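Local coordinates for protein sialidase B (Streptococcus pneumoniae serotype 4, PDB 4XJW) that cleaves terminal sialic acid from alpha-(2->3)-, alpha-(2->6)- and alpha-(2->8)-linked oligosaccharides, glycoproteins and glycolipids as a family 33 glycosidase, at residues A[65-70]-A[75-80]; A[150-155]-A[160-165]; A[441-446]-A[470-475]. The protein carries 1 engineered substitution. One frame throughout, in Å; residues are numbered along the deposited sequence.

Contact 1: residues A[65-70]-A[75-80]. With PO4 (phosphate ion), chain D.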
loop_
_atom_site.group_PDB
_atom_site.type_symbol
_atom_site.label_atom_id
_atom_site.label_comp_id
_atom_site.label_asym_id
_atom_site.label_seq_id
_atom_site.Cartn_x
_atom_site.Cartn_y
_atom_site.Cartn_z
ATOM N N SER A 65 -17.806 11.032 22.925
ATOM C CA SER A 65 -17.826 9.595 22.721
ATOM C C SER A 65 -16.604 9.154 21.940
ATOM O O SER A 65 -16.083 9.912 21.115
ATOM C CB SER A 65 -19.087 9.175 21.973
ATOM O OG SER A 65 -19.010 9.554 20.605
ATOM N N ILE A 66 -16.128 7.949 22.249
ATOM C CA ILE A 66 -15.188 7.235 21.396
ATOM C C ILE A 66 -15.988 6.108 20.747
ATOM O O ILE A 66 -16.536 5.250 21.442
ATOM C CB ILE A 66 -14.008 6.659 22.199
ATOM C CG1 ILE A 66 -13.181 7.780 22.826
ATOM C CG2 ILE A 66 -13.135 5.787 21.301
ATOM C CD1 ILE A 66 -12.209 7.297 23.925
ATOM N N PHE A 67 -16.080 6.115 19.420
ATOM C CA PHE A 67 -16.895 5.110 18.728
ATOM C C PHE A 67 -16.099 4.330 17.688
ATOM O O PHE A 67 -14.987 4.728 17.303
ATOM C CB PHE A 67 -18.128 5.746 18.067
ATOM C CG PHE A 67 -17.798 6.663 16.912
ATOM C CD1 PHE A 67 -17.715 6.167 15.614
ATOM C CD2 PHE A 67 -17.559 8.017 17.129
ATOM C CE1 PHE A 67 -17.393 7.002 14.554
ATOM C CE2 PHE A 67 -17.251 8.865 16.073
ATOM C CZ PHE A 67 -17.159 8.350 14.777
ATOM N N MET A 68 -16.677 3.217 17.244
ATOM C CA MET A 68 -16.133 2.448 16.134
ATOM C C MET A 68 -17.254 1.990 15.215
ATOM O O MET A 68 -18.444 2.050 15.565
ATOM C CB MET A 68 -15.357 1.225 16.618
ATOM C CG MET A 68 -16.215 0.221 17.375
ATOM S SD MET A 68 -15.319 -1.283 17.826
ATOM C CE MET A 68 -15.271 -2.158 16.267
ATOM N N ARG A 69 -16.865 1.525 14.038
ATOM C CA ARG A 69 -17.805 0.971 13.071
ATOM C C ARG A 69 -17.349 -0.423 12.694
ATOM O O ARG A 69 -16.172 -0.767 12.871
ATOM C CB ARG A 69 -17.882 1.840 11.811
ATOM C CG ARG A 69 -18.465 3.223 12.030
ATOM C CD ARG A 69 -18.672 3.945 10.701
ATOM N NE ARG A 69 -19.168 5.307 10.886
ATOM C CZ ARG A 69 -20.457 5.637 10.962
ATOM N NH1 ARG A 69 -21.399 4.707 10.875
ATOM N NH2 ARG A 69 -20.807 6.905 11.142
ATOM N N ASP A 70 -18.269 -1.230 12.177
ATOM C CA ASP A 70 -17.909 -2.596 11.815
ATOM C C ASP A 70 -17.031 -2.673 10.555
ATOM O O ASP A 70 -16.662 -3.758 10.117
ATOM C CB ASP A 70 -19.139 -3.509 11.721
ATOM C CG ASP A 70 -20.062 -3.150 10.571
ATOM O OD1 ASP A 70 -19.766 -2.189 9.837
ATOM O OD2 ASP A 70 -21.096 -3.836 10.421
ATOM N N GLY A 75 -13.469 6.660 15.760
ATOM C CA GLY A 75 -13.694 8.088 15.797
ATOM C C GLY A 75 -14.088 8.600 17.162
ATOM O O GLY A 75 -14.237 7.821 18.121
ATOM N N VAL A 76 -14.209 9.923 17.248
ATOM C CA VAL A 76 -14.739 10.576 18.439
ATOM C C VAL A 76 -15.763 11.630 18.041
ATOM O O VAL A 76 -15.717 12.191 16.941
ATOM C CB VAL A 76 -13.666 11.273 19.301
ATOM C CG1 VAL A 76 -12.673 10.259 19.870
ATOM C CG2 VAL A 76 -12.961 12.366 18.511
ATOM N N GLU A 77 -16.683 11.892 18.964
ATOM C CA GLU A 77 -17.586 13.023 18.879
ATOM C C GLU A 77 -17.342 13.891 20.108
ATOM O O GLU A 77 -17.119 13.372 21.205
ATOM C CB GLU A 77 -19.025 12.543 18.901
ATOM C CG GLU A 77 -19.457 11.745 17.713
ATOM C CD GLU A 77 -20.952 11.815 17.559
ATOM O OE1 GLU A 77 -21.446 12.844 17.048
ATOM O OE2 GLU A 77 -21.628 10.862 17.988
ATOM N N ILE A 78 -17.354 15.209 19.917
ATOM C CA ILE A 78 -17.221 16.144 21.032
ATOM C C ILE A 78 -18.238 17.250 20.808
ATOM O O ILE A 78 -18.095 18.058 19.885
ATOM C CB ILE A 78 -15.786 16.708 21.159
ATOM C CG1 ILE A 78 -14.746 15.651 20.794
ATOM C CG2 ILE A 78 -15.528 17.202 22.567
ATOM C CD1 ILE A 78 -13.592 16.177 19.987
ATOM N N ARG A 79 -19.288 17.269 21.631
ATOM C CA ARG A 79 -20.457 18.093 21.332
ATOM C C ARG A 79 -20.960 18.857 22.546
ATOM O O ARG A 79 -21.068 18.299 23.639
ATOM C CB ARG A 79 -21.591 17.216 20.796
ATOM C CG ARG A 79 -21.175 16.305 19.651
ATOM C CD ARG A 79 -22.341 15.510 19.126
ATOM N NE ARG A 79 -23.321 16.382 18.492
ATOM C CZ ARG A 79 -24.495 15.985 18.009
ATOM N NH1 ARG A 79 -24.861 14.710 18.088
ATOM N NH2 ARG A 79 -25.306 16.875 17.451
ATOM N N ASP A 80 -21.281 20.129 22.340
ATOM C CA ASP A 80 -21.858 20.959 23.395
ATOM C C ASP A 80 -22.755 21.982 22.710
ATOM O O ASP A 80 -22.268 22.879 22.023
ATOM C CB ASP A 80 -20.753 21.660 24.193
ATOM C CG ASP A 80 -21.282 22.434 25.401
ATOM O OD1 ASP A 80 -22.266 23.186 25.256
ATOM O OD2 ASP A 80 -20.691 22.300 26.493
HETATM P P PO4 D . -27.126 12.343 16.474
HETATM O O1 PO4 D . -28.169 11.349 16.912
HETATM O O2 PO4 D . -27.232 13.612 17.300
HETATM O O3 PO4 D . -25.762 11.709 16.688
HETATM O O4 PO4 D . -27.324 12.655 15.013
HETATM O O HOH W 1 -21.063 8.483 19.074
#
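The Phe67 ring lies over Gly75, whose CA makes a CH-pi contact 3.8 Å from the ring centroid, displaced from the centre toward the rim of one face. Val76 N and Glu77 CG approach the same ring obliquely at CE2, the nitrogen at 3.4 Å. With CG set between its backbone N and carbonyl carbon (chi1 68°), Phe67 folds its ring across to the neighbouring strand, directly against the backbone of Gly75, which has no side chain to hold it off. The other flat group, the Arg79 guanidinium, offers its edge to a phosphate probably taken up from the crystallisation liquor: NH1 reaches O2 of the ion at 2.7 Å in a nearly straight bond (168°). Ser65 and Glu77 sit on the Phe67 side of the sheet, where OG of Ser65 touches CB of Glu77 and one water bridges that hydroxyl to Glu77 OE2, which also bonds Tyr63. Ile66 and Val76 share the reverse side, CG1 beside CG1 at 3.9 Å. Ser65–Glu77 and Phe67–Gly75 are antiparallel hydrogen-bonded pairs, flanking the non-hydrogen-bonded pair Ile66–Val76; Phe67 N to Gly75 O is 2.8 Å. This beta hairpin lies inside a six-stranded antiparallel sheet of the N-terminal lectin-like domain: strand 46-53 pairs with 63-69, strand 85-91 pairs with 74-80, and Val76 packs on Met121 of strand 118-123 in another sheet.

Contact 2: residues A[150-155]-A[160-165]. With PO4 (phosphate ion), chain D.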
loop_
_atom_site.group_PDB
_atom_site.type_symbol
_atom_site.label_atom_id
_atom_site.label_comp_id
_atom_site.label_asym_id
_atom_site.label_seq_id
_atom_site.Cartn_x
_atom_site.Cartn_y
_atom_site.Cartn_z
ATOM N N LEU A 150 -19.610 2.949 29.653
ATOM C CA LEU A 150 -18.925 2.021 28.752
ATOM C C LEU A 150 -19.929 1.277 27.876
ATOM O O LEU A 150 -20.977 0.837 28.356
ATOM C CB LEU A 150 -18.098 1.016 29.545
ATOM C CG LEU A 150 -17.064 1.620 30.478
ATOM C CD1 LEU A 150 -16.373 0.520 31.267
ATOM C CD2 LEU A 150 -16.052 2.441 29.675
ATOM N N GLY A 151 -19.612 1.127 26.592
ATOM C CA GLY A 151 -20.442 0.352 25.689
ATOM C C GLY A 151 -21.743 1.005 25.234
ATOM O O GLY A 151 -22.613 0.316 24.699
ATOM N N ALA A 152 -21.866 2.316 25.447
ATOM C CA ALA A 152 -23.016 3.111 25.018
ATOM C C ALA A 152 -22.783 4.584 25.329
ATOM O O ALA A 152 -21.822 4.927 26.022
ATOM C CB ALA A 152 -24.293 2.641 25.716
ATOM N N VAL A 153 -23.671 5.445 24.825
ATOM C CA VAL A 153 -23.740 6.842 25.261
ATOM C C VAL A 153 -25.138 7.085 25.823
ATOM O O VAL A 153 -26.135 6.726 25.187
ATOM C CB VAL A 153 -23.479 7.839 24.099
ATOM C CG1 VAL A 153 -23.551 9.271 24.591
ATOM C CG2 VAL A 153 -22.120 7.583 23.467
ATOM N N ASN A 154 -25.213 7.667 27.017
ATOM C CA ASN A 154 -26.506 7.952 27.636
ATOM C C ASN A 154 -27.015 9.324 27.210
ATOM O O ASN A 154 -26.463 10.350 27.608
ATOM C CB ASN A 154 -26.390 7.858 29.164
ATOM C CG ASN A 154 -27.730 8.005 29.870
ATOM O OD1 ASN A 154 -28.574 8.791 29.461
ATOM N ND2 ASN A 154 -27.925 7.242 30.936
ATOM N N ARG A 155 -28.078 9.332 26.413
ATOM C CA ARG A 155 -28.677 10.578 25.934
ATOM C C ARG A 155 -30.148 10.618 26.339
ATOM O O ARG A 155 -30.905 9.706 26.019
ATOM C CB ARG A 155 -28.524 10.690 24.413
ATOM C CG ARG A 155 -27.091 10.463 23.923
ATOM C CD ARG A 155 -27.035 10.377 22.400
ATOM N NE ARG A 155 -27.242 11.678 21.755
ATOM C CZ ARG A 155 -27.557 11.841 20.476
ATOM N NH1 ARG A 155 -27.724 10.790 19.688
ATOM N NH2 ARG A 155 -27.710 13.063 19.979
ATOM N N HIS A 160 -27.634 4.869 23.685
ATOM C CA HIS A 160 -27.381 4.972 22.252
ATOM C C HIS A 160 -26.078 4.267 21.903
ATOM O O HIS A 160 -25.165 4.196 22.731
ATOM C CB HIS A 160 -27.281 6.440 21.821
ATOM C CG HIS A 160 -28.581 7.173 21.855
ATOM N ND1 HIS A 160 -29.096 7.832 20.759
ATOM C CD2 HIS A 160 -29.479 7.349 22.856
ATOM C CE1 HIS A 160 -30.251 8.385 21.083
ATOM N NE2 HIS A 160 -30.506 8.105 22.349
ATOM N N TYR A 161 -25.997 3.744 20.681
ATOM C CA TYR A 161 -24.757 3.166 20.159
ATOM C C TYR A 161 -24.251 1.987 20.995
ATOM O O TYR A 161 -23.056 1.889 21.297
ATOM C CB TYR A 161 -23.676 4.249 20.043
ATOM C CG TYR A 161 -24.178 5.520 19.407
ATOM C CD1 TYR A 161 -24.818 5.491 18.174
ATOM C CD2 TYR A 161 -24.029 6.749 20.044
ATOM C CE1 TYR A 161 -25.287 6.641 17.583
ATOM C CE2 TYR A 161 -24.505 7.912 19.461
ATOM C CZ TYR A 161 -25.132 7.850 18.235
ATOM O OH TYR A 161 -25.609 8.993 17.636
ATOM N N LEU A 162 -25.169 1.096 21.362
ATOM C CA LEU A 162 -24.838 -0.093 22.144
ATOM C C LEU A 162 -23.730 -0.919 21.495
ATOM O O LEU A 162 -23.732 -1.136 20.283
ATOM C CB LEU A 162 -26.081 -0.960 22.360
ATOM C CG LEU A 162 -27.026 -0.528 23.474
ATOM C CD1 LEU A 162 -28.295 -1.366 23.419
ATOM C CD2 LEU A 162 -26.347 -0.673 24.832
ATOM N N ALA A 163 -22.796 -1.380 22.319
ATOM C CA ALA A 163 -21.624 -2.096 21.824
ATOM C C ALA A 163 -21.574 -3.581 22.166
ATOM O O ALA A 163 -22.022 -4.007 23.236
ATOM C CB ALA A 163 -20.365 -1.409 22.305
ATOM N N LYS A 164 -21.002 -4.357 21.244
ATOM C CA LYS A 164 -20.659 -5.749 21.488
ATOM C C LYS A 164 -19.140 -5.874 21.430
ATOM O O LYS A 164 -18.540 -5.559 20.407
ATOM C CB LYS A 164 -21.281 -6.639 20.415
ATOM C CG LYS A 164 -20.982 -8.121 20.581
ATOM C CD LYS A 164 -21.519 -8.659 21.900
ATOM C CE LYS A 164 -21.446 -10.178 21.943
ATOM N NZ LYS A 164 -22.152 -10.733 23.132
ATOM N N GLY A 165 -18.528 -6.339 22.516
ATOM C CA GLY A 165 -17.085 -6.435 22.601
ATOM C C GLY A 165 -16.681 -6.499 24.053
ATOM O O GLY A 165 -17.503 -6.832 24.904
HETATM P P PO4 D . -27.126 12.343 16.474
HETATM O O1 PO4 D . -28.169 11.349 16.912
HETATM O O2 PO4 D . -27.232 13.612 17.300
HETATM O O3 PO4 D . -25.762 11.709 16.688
HETATM O O4 PO4 D . -27.324 12.655 15.013
HETATM O O HOH W 2 -22.807 -2.629 25.381
HETATM O O HOH W 3 -32.581 9.427 23.906
#
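Arg155 and His160 cross at about a right angle, the arginine CD standing over one face of the imidazole, 3.7 Å from its centroid, in a CH-pi contact. A bend at chi3 (72°) turns the chain beyond CD, and the guanidinium ends 65° from the plane of the ring. Two of its nitrogens hold the phosphate, probably a crystallisation ion: NH1 bonds O1 almost straight at 2.9 Å, and NH2 bonds O2 at 2.8 Å. Tyr161 brings OH to 2.9 Å from O3 of the same ion. Its ring runs side by side with Val153, whose CG2 meets CD2 at the ring edge at 4.0 Å, while CB of His160 covers part of one face. At the imidazole edge, a water joins His160 NE2 to Arg155 O, which with CD over the face would limit the ring's rotation. Beneath these side chains Val153 and His160 form an antiparallel hydrogen-bonded pair, with His160 N to Val153 O at 2.8 Å. Tyr161 has a left-handed helical backbone conformation (phi 60°), and farther on Ala163 N bonds Gly151 O at 2.9 Å. The small hairpin of strands 153-155 and 158-160 follows strand 147-150; backbone bonds of Gly151 and Tyr161 tie its flanks to strand 46-53 before the chain enters strand 166-173. Val153 and Tyr161 rest on Ala48 of strand 46-53 and Tyr63 of strand 63-69.

Contact 3: residues A[441-446]-A[470-475]; sequences PFLGEK and TYTSGE
Glu475 OE2 is gripped by two hydroxyls, those of Ser492 and Thr477, and the same oxygen lies 4.1 Å from CD2 of Leu443 across the contact. Thr477 lies two residues on in the same strand and Ser492 on strand 489-494; together they hold the carboxylate, so the leucine meets a polar group that is already paired. Leu443 carries its side of the contact alone. Its CG stands anti to the carbonyl carbon (chi1 -63°), and the branch splits between two partners: CD1 goes to the methyl CG2 of Thr472 at 4.0 Å, CD2 to the carboxylate. Leucine and threonine reach toward each other tip to tip, methyl against methyl, whereas leucine and glutamate slide past one another in opposite directions, the extended glutamate chain carrying OE2 out alongside the leucine. The touch is light, apolar against apolar on one branch and methyl against carboxylate on the other, and the backbones stay well apart: the nearest CA atoms, those of Leu443 and Thr472, are 10.0 Å from each other. Thr472 and Glu475 are themselves the two ends of a type II beta turn with Gly474 at its third position. The bond that closes the turn, Glu475 N to Thr472 O, is weak at 3.3 Å; Thr472 N to Glu475 O at 3.1 Å is the second bond of this pair. The turn links strands 466-472 and 475-481 in the propeller domain, while the loop carrying Leu443 runs between strands 437-438 and 451-459 and packs the leucine also on Thr450 and on Lys490 of strand 489-494.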
loop_
_atom_site.group_PDB
_atom_site.type_symbol
_atom_site.label_atom_id
_atom_site.label_comp_id
_atom_site.label_asym_id
_atom_site.label_seq_id
_atom_site.Cartn_x
_atom_site.Cartn_y
_atom_site.Cartn_z
ATOM N N PRO A 441 10.959 -2.077 -25.938
ATOM C CA PRO A 441 9.539 -2.290 -26.227
ATOM C C PRO A 441 9.324 -3.703 -26.759
ATOM O O PRO A 441 10.197 -4.225 -27.454
ATOM C CB PRO A 441 9.245 -1.253 -27.318
ATOM C CG PRO A 441 10.557 -1.012 -27.968
ATOM C CD PRO A 441 11.598 -1.162 -26.900
ATOM N N PHE A 442 8.193 -4.315 -26.421
ATOM C CA PHE A 442 7.936 -5.695 -26.819
ATOM C C PHE A 442 6.801 -5.843 -27.837
ATOM O O PHE A 442 6.628 -6.912 -28.425
ATOM C CB PHE A 442 7.649 -6.557 -25.590
ATOM C CG PHE A 442 8.822 -6.697 -24.667
ATOM C CD1 PHE A 442 9.771 -7.687 -24.877
ATOM C CD2 PHE A 442 8.984 -5.830 -23.594
ATOM C CE1 PHE A 442 10.864 -7.812 -24.027
ATOM C CE2 PHE A 442 10.058 -5.951 -22.739
ATOM C CZ PHE A 442 11.007 -6.940 -22.961
ATOM N N LEU A 443 6.039 -4.776 -28.046
ATOM C CA LEU A 443 4.854 -4.846 -28.894
ATOM C C LEU A 443 4.896 -3.868 -30.071
ATOM O O LEU A 443 3.852 -3.441 -30.573
ATOM C CB LEU A 443 3.587 -4.644 -28.056
ATOM C CG LEU A 443 3.331 -5.718 -26.996
ATOM C CD1 LEU A 443 2.159 -5.367 -26.109
ATOM C CD2 LEU A 443 3.116 -7.071 -27.635
ATOM N N GLY A 444 6.098 -3.523 -30.520
ATOM C CA GLY A 444 6.247 -2.646 -31.673
ATOM C C GLY A 444 6.264 -1.156 -31.368
ATOM O O GLY A 444 6.000 -0.735 -30.240
ATOM N N GLU A 445 6.578 -0.360 -32.387
ATOM C CA GLU A 445 6.711 1.094 -32.253
ATOM C C GLU A 445 5.434 1.824 -31.835
ATOM O O GLU A 445 5.498 2.918 -31.273
ATOM C CB GLU A 445 7.216 1.705 -33.567
ATOM C CG GLU A 445 8.729 1.777 -33.701
ATOM C CD GLU A 445 9.171 2.374 -35.031
ATOM O OE1 GLU A 445 10.346 2.784 -35.133
ATOM O OE2 GLU A 445 8.343 2.428 -35.968
ATOM N N LYS A 446 4.279 1.234 -32.125
ATOM C CA LYS A 446 3.005 1.924 -31.948
ATOM C C LYS A 446 2.159 1.382 -30.797
ATOM O O LYS A 446 0.933 1.349 -30.874
ATOM C CB LYS A 446 2.199 1.875 -33.243
ATOM C CG LYS A 446 2.653 2.860 -34.300
ATOM C CD LYS A 446 1.580 3.010 -35.371
ATOM C CE LYS A 446 1.534 1.789 -36.271
ATOM N NZ LYS A 446 2.755 1.715 -37.128
ATOM N N THR A 470 3.512 -9.379 -17.077
ATOM C CA THR A 470 2.959 -8.046 -17.311
ATOM C C THR A 470 1.620 -8.248 -18.006
ATOM O O THR A 470 1.324 -9.354 -18.468
ATOM C CB THR A 470 3.866 -7.177 -18.201
ATOM O OG1 THR A 470 3.747 -7.605 -19.571
ATOM C CG2 THR A 470 5.338 -7.268 -17.767
ATOM N N TYR A 471 0.804 -7.202 -18.068
ATOM C CA TYR A 471 -0.461 -7.286 -18.790
ATOM C C TYR A 471 -0.648 -6.082 -19.688
ATOM O O TYR A 471 -0.011 -5.039 -19.510
ATOM C CB TYR A 471 -1.641 -7.414 -17.826
ATOM C CG TYR A 471 -1.806 -6.234 -16.903
ATOM C CD1 TYR A 471 -2.617 -5.155 -17.259
ATOM C CD2 TYR A 471 -1.181 -6.200 -15.667
ATOM C CE1 TYR A 471 -2.774 -4.071 -16.412
ATOM C CE2 TYR A 471 -1.330 -5.127 -14.820
ATOM C CZ TYR A 471 -2.123 -4.064 -15.192
ATOM O OH TYR A 471 -2.254 -2.998 -14.325
ATOM N N THR A 472 -1.505 -6.248 -20.687
ATOM C CA THR A 472 -1.919 -5.138 -21.528
ATOM C C THR A 472 -3.295 -5.480 -22.050
ATOM O O THR A 472 -3.864 -6.501 -21.675
ATOM C CB THR A 472 -0.927 -4.878 -22.685
ATOM O OG1 THR A 472 -1.295 -3.672 -23.369
ATOM C CG2 THR A 472 -0.936 -6.021 -23.659
ATOM N N SER A 473 -3.855 -4.625 -22.897
ATOM C CA SER A 473 -5.179 -4.908 -23.430
ATOM C C SER A 473 -5.172 -6.218 -24.215
ATOM O O SER A 473 -4.414 -6.373 -25.162
ATOM C CB SER A 473 -5.652 -3.755 -24.310
ATOM O OG SER A 473 -6.847 -4.101 -24.985
ATOM N N GLY A 474 -5.987 -7.173 -23.782
ATOM C CA GLY A 474 -6.156 -8.415 -24.515
ATOM C C GLY A 474 -5.188 -9.556 -24.245
ATOM O O GLY A 474 -5.370 -10.647 -24.795
ATOM N N GLU A 475 -4.165 -9.337 -23.416
ATOM C CA GLU A 475 -3.214 -10.420 -23.163
ATOM C C GLU A 475 -2.394 -10.251 -21.892
ATOM O O GLU A 475 -2.243 -9.145 -21.370
ATOM C CB GLU A 475 -2.255 -10.608 -24.352
ATOM C CG GLU A 475 -1.245 -9.478 -24.561
ATOM C CD GLU A 475 -0.228 -9.766 -25.661
ATOM O OE1 GLU A 475 -0.646 -9.995 -26.820
ATOM O OE2 GLU A 475 0.990 -9.765 -25.372
#

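Contacts 1, 2 and 3 follow one another along the chain without interleaving. Contacts 1 and 2 belong to the N-terminal lectin-like domain, with centres 11 Å apart, and they touch: Ser65 CB packs on Val153 CG2 at 3.7 Å. Arg79 NH1 of contact 1 and Arg155 NH2 of contact 2 share one oxygen of the phosphate, an ion probably from the crystallisation liquor, which probably offsets their like charges. Contact 3 lies on the opposite side of the chain's centre, in the beta-propeller, its centre about 50 Å from that of contact 1 and 56 Å from that of contact 2. Thr472 there is about 12 Å, between side chains, from Glu503, a predicted active-site residue; the first two contacts are remote from the annotated sites.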